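Local coordinates for alpha-glucosidase (Pseudoalteromonas sp. K8, PDB 5HQA), which hydrolyses alpha-glucosidic linkages as a chloride-activated glycoside hydrolase of family 97, with calcium bound at its sugar pocket, at residues A[22-27]-A[33-38]. Numbering follows the deposited sequence.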
ATOM      1  N   SER A  22      16.616  26.106   2.809  1.00 15.04           N
ATOM      2  CA  SER A  22      15.400  25.710   3.504  1.00 13.35           C
ATOM      3  C   SER A  22      14.206  25.989   2.605  1.00 12.80           C
ATOM      4  O   SER A  22      14.309  26.708   1.607  1.00 12.81           O
ATOM      5  CB  SER A  22      15.263  26.449   4.849  1.00 14.55           C
ATOM      6  OG  SER A  22      15.139  27.850   4.638  1.00 18.31           O
ATOM      7  N   TYR A  23      13.066  25.402   2.967  1.00 11.84           N
ATOM      8  CA  TYR A  23      11.823  25.671   2.261  1.00 11.36           C
ATOM      9  C   TYR A  23      10.706  25.831   3.286  1.00 13.81           C
ATOM     10  O   TYR A  23      10.810  25.376   4.428  1.00 12.32           O
ATOM     11  CB  TYR A  23      11.481  24.556   1.248  1.00 11.61           C
ATOM     12  CG  TYR A  23      10.985  23.302   1.920  1.00 11.28           C
ATOM     13  CD1 TYR A  23      11.877  22.400   2.492  1.00 11.59           C
ATOM     14  CD2 TYR A  23       9.625  23.040   2.019  1.00 10.24           C
ATOM     15  CE1 TYR A  23      11.422  21.259   3.141  1.00 10.24           C
ATOM     16  CE2 TYR A  23       9.162  21.909   2.663  1.00  9.89           C
ATOM     17  CZ  TYR A  23      10.062  21.023   3.218  1.00 11.13           C
ATOM     18  OH  TYR A  23       9.591  19.905   3.859  1.00 11.07           O
ATOM     19  N   SER A  24       9.641  26.510   2.868  1.00 12.63           N
ATOM     20  CA  SER A  24       8.413  26.611   3.645  1.00 14.00           C
ATOM     21  C   SER A  24       7.236  26.556   2.681  1.00 15.40           C
ATOM     22  O   SER A  24       7.389  26.772   1.478  1.00 13.84           O
ATOM     23  CB  SER A  24       8.369  27.899   4.488  1.00 13.07           C
ATOM     24  OG  SER A  24       8.334  29.040   3.646  1.00 19.17           O
ATOM     25  N   ILE A  25       6.055  26.241   3.207  1.00 11.01           N
ATOM     26  CA  ILE A  25       4.879  26.047   2.363  1.00 11.08           C
ATOM     27  C   ILE A  25       3.683  26.720   3.014  1.00 15.88           C
ATOM     28  O   ILE A  25       3.439  26.543   4.212  1.00 14.54           O
ATOM     29  CB  ILE A  25       4.571  24.553   2.138  1.00 11.81           C
ATOM     30  CG1 ILE A  25       5.791  23.824   1.552  1.00 12.16           C
ATOM     31  CG2 ILE A  25       3.329  24.389   1.244  1.00 10.81           C
ATOM     32  CD1 ILE A  25       5.564  22.346   1.362  1.00 11.85           C
ATOM     33  N   SER A  26       2.929  27.478   2.227  1.00 12.68           N
ATOM     34  CA  SER A  26       1.641  27.997   2.659  1.00 12.54           C
ATOM     35  C   SER A  26       0.516  27.355   1.857  1.00 14.19           C
ATOM     36  O   SER A  26       0.699  26.934   0.710  1.00 13.41           O
ATOM     37  CB  SER A  26       1.573  29.517   2.510  1.00 14.12           C
ATOM     38  OG  SER A  26       1.599  29.882   1.144  1.00 15.49           O
ATOM     39  N   PHE A  27      -0.657  27.280   2.480  1.00 12.35           N
ATOM     40  CA  PHE A  27      -1.863  26.783   1.833  1.00 12.22           C
ATOM     41  C   PHE A  27      -2.923  27.853   2.018  1.00 17.75           C
ATOM     42  O   PHE A  27      -3.232  28.227   3.156  1.00 12.92           O
ATOM     43  CB  PHE A  27      -2.311  25.447   2.435  1.00 12.03           C
ATOM     44  CG  PHE A  27      -3.516  24.840   1.753  1.00 15.20           C
ATOM     45  CD1 PHE A  27      -3.491  24.550   0.395  1.00 16.16           C
ATOM     46  CD2 PHE A  27      -4.665  24.539   2.475  1.00 15.78           C
ATOM     47  CE1 PHE A  27      -4.596  23.984  -0.240  1.00 15.48           C
ATOM     48  CE2 PHE A  27      -5.776  23.963   1.847  1.00 16.29           C
ATOM     49  CZ  PHE A  27      -5.738  23.685   0.491  1.00 16.19           C
ATOM     50  N   ILE A  33       3.821  24.702   6.617  1.00 11.41           N
ATOM     51  CA  ILE A  33       5.152  24.158   6.855  1.00 10.84           C
ATOM     52  C   ILE A  33       6.095  25.343   7.043  1.00 13.90           C
ATOM     53  O   ILE A  33       6.274  26.152   6.122  1.00 13.28           O
ATOM     54  CB  ILE A  33       5.622  23.254   5.699  1.00 12.74           C
ATOM     55  CG1 ILE A  33       4.683  22.044   5.519  1.00 11.24           C
ATOM     56  CG2 ILE A  33       7.079  22.801   5.908  1.00 11.42           C
ATOM     57  CD1 ILE A  33       4.691  21.070   6.677  1.00 11.52           C
ATOM     58  N   ASN A  34       6.667  25.465   8.244  1.00 10.73           N
ATOM     59  CA  ASN A  34       7.616  26.523   8.540  1.00 10.84           C
ATOM     60  C   ASN A  34       8.955  26.213   7.879  1.00 11.70           C
ATOM     61  O   ASN A  34       9.148  25.145   7.297  1.00 13.09           O
ATOM     62  CB  ASN A  34       7.786  26.669  10.050  1.00 12.36           C
ATOM     63  CG  ASN A  34       6.565  27.275  10.725  1.00 15.68           C
ATOM     64  OD1 ASN A  34       5.830  28.052  10.123  1.00 15.44           O
ATOM     65  ND2 ASN A  34       6.354  26.927  11.984  1.00 14.26           N
ATOM     66  N   ASN A  35       9.900  27.155   7.987  1.00 12.68           N
ATOM     67  CA  ASN A  35      11.262  26.955   7.493  1.00 13.57           C
ATOM     68  C   ASN A  35      11.763  25.563   7.845  1.00 13.65           C
ATOM     69  O   ASN A  35      11.826  25.193   9.022  1.00 12.64           O
ATOM     70  CB  ASN A  35      12.216  27.992   8.094  1.00 19.08           C
ATOM     71  CG  ASN A  35      11.912  29.396   7.650  1.00 28.04           C
ATOM     72  OD1 ASN A  35      11.509  29.630   6.511  1.00 26.06           O
ATOM     73  ND2 ASN A  35      12.107  30.349   8.557  1.00 35.02           N
ATOM     74  N   SER A  36      12.125  24.795   6.818  1.00 11.75           N
ATOM     75  CA  SER A  36      12.520  23.400   6.964  1.00 10.22           C
ATOM     76  C   SER A  36      13.845  23.188   6.249  1.00 13.12           C
ATOM     77  O   SER A  36      13.970  23.536   5.073  1.00 12.63           O
ATOM     78  CB  SER A  36      11.448  22.477   6.381  1.00 10.50           C
ATOM     79  OG  SER A  36      10.207  22.652   7.047  1.00 12.46           O
ATOM     80  N   ALA A  37      14.819  22.601   6.949  1.00 11.28           N
ATOM     81  CA  ALA A  37      16.185  22.491   6.449  1.00 13.12           C
ATOM     82  C   ALA A  37      16.299  21.489   5.293  1.00 13.85           C
ATOM     83  O   ALA A  37      15.476  20.582   5.129  1.00 12.01           O
ATOM     84  CB  ALA A  37      17.130  22.077   7.580  1.00 11.92           C
ATOM     85  N   LEU A  38      17.365  21.663   4.500  1.00 12.35           N
ATOM     86  CA  LEU A  38      17.740  20.783   3.400  1.00 13.10           C
ATOM     87  C   LEU A  38      19.232  20.493   3.490  1.00 15.71           C
ATOM     88  O   LEU A  38      20.008  21.364   3.896  1.00 16.66           O
ATOM     89  CB  LEU A  38      17.443  21.433   2.043  1.00 11.64           C
ATOM     90  CG  LEU A  38      15.985  21.837   1.827  1.00 12.30           C
ATOM     91  CD1 LEU A  38      15.867  22.772   0.630  1.00 14.20           C
ATOM     92  CD2 LEU A  38      15.118  20.608   1.640  1.00 13.80           C
TER
HETATM   93  O   HOH W   1      12.554  28.554   4.627  1.00 27.04           O
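Y23 and S36 face each other as a hydrogen-bonded pair of an antiparallel beta hairpin, strand 22-27 with strand 30-42, in the N-terminal domain of the enzyme, whose family is related to the galactose mutarotase-like beta sandwiches. Y23 N donates to S36 O at 3.0 Å, and S36 N returns a shorter, more bent bond to Y23 O (136° at the hydrogen). Farther along, I25 and I33 exchange a second pair of backbone bonds, that from I33 N to I25 O being straight. One extra residue on the 33-38 side between these pairs makes a beta bulge, and S24 CB sits 3.2 Å from I33 O beside it.

The Y23 side chain leaves CB with CG lodged between the backbone N and the carbonyl carbon (chi1 74°), which swings the ring toward the partner strand. There CD1 lies 3.5 Å from S36 O with L38 CD2 a little farther, CE1 and CZ both lie against S36 CB, and CE2 reaches I33 CG2. S36 CB thus rides over one ring face in a CH-pi contact, 3.9 Å from the centroid, while I25 CG1 lies in plane at the ring edge. The OH tip runs on to the carbonyl of E131, and F110 meets the ring from the opposing sheet. A leucine in place of Y23 would probably leave the E131 carbonyl without this donor and S36 CB without its aromatic face.

I25 and I33 lie side by side on the same sheet face as Y23, and I231 of strand 224-234 packs against both Y23 and I25. S36 OG turns back to N34 O and also bonds A133 N, tying the hairpin to strand 122-134. On the face of S22, a water lies 2.7 Å from S22 OG; its approach to N35 OD1 is too short to be trusted.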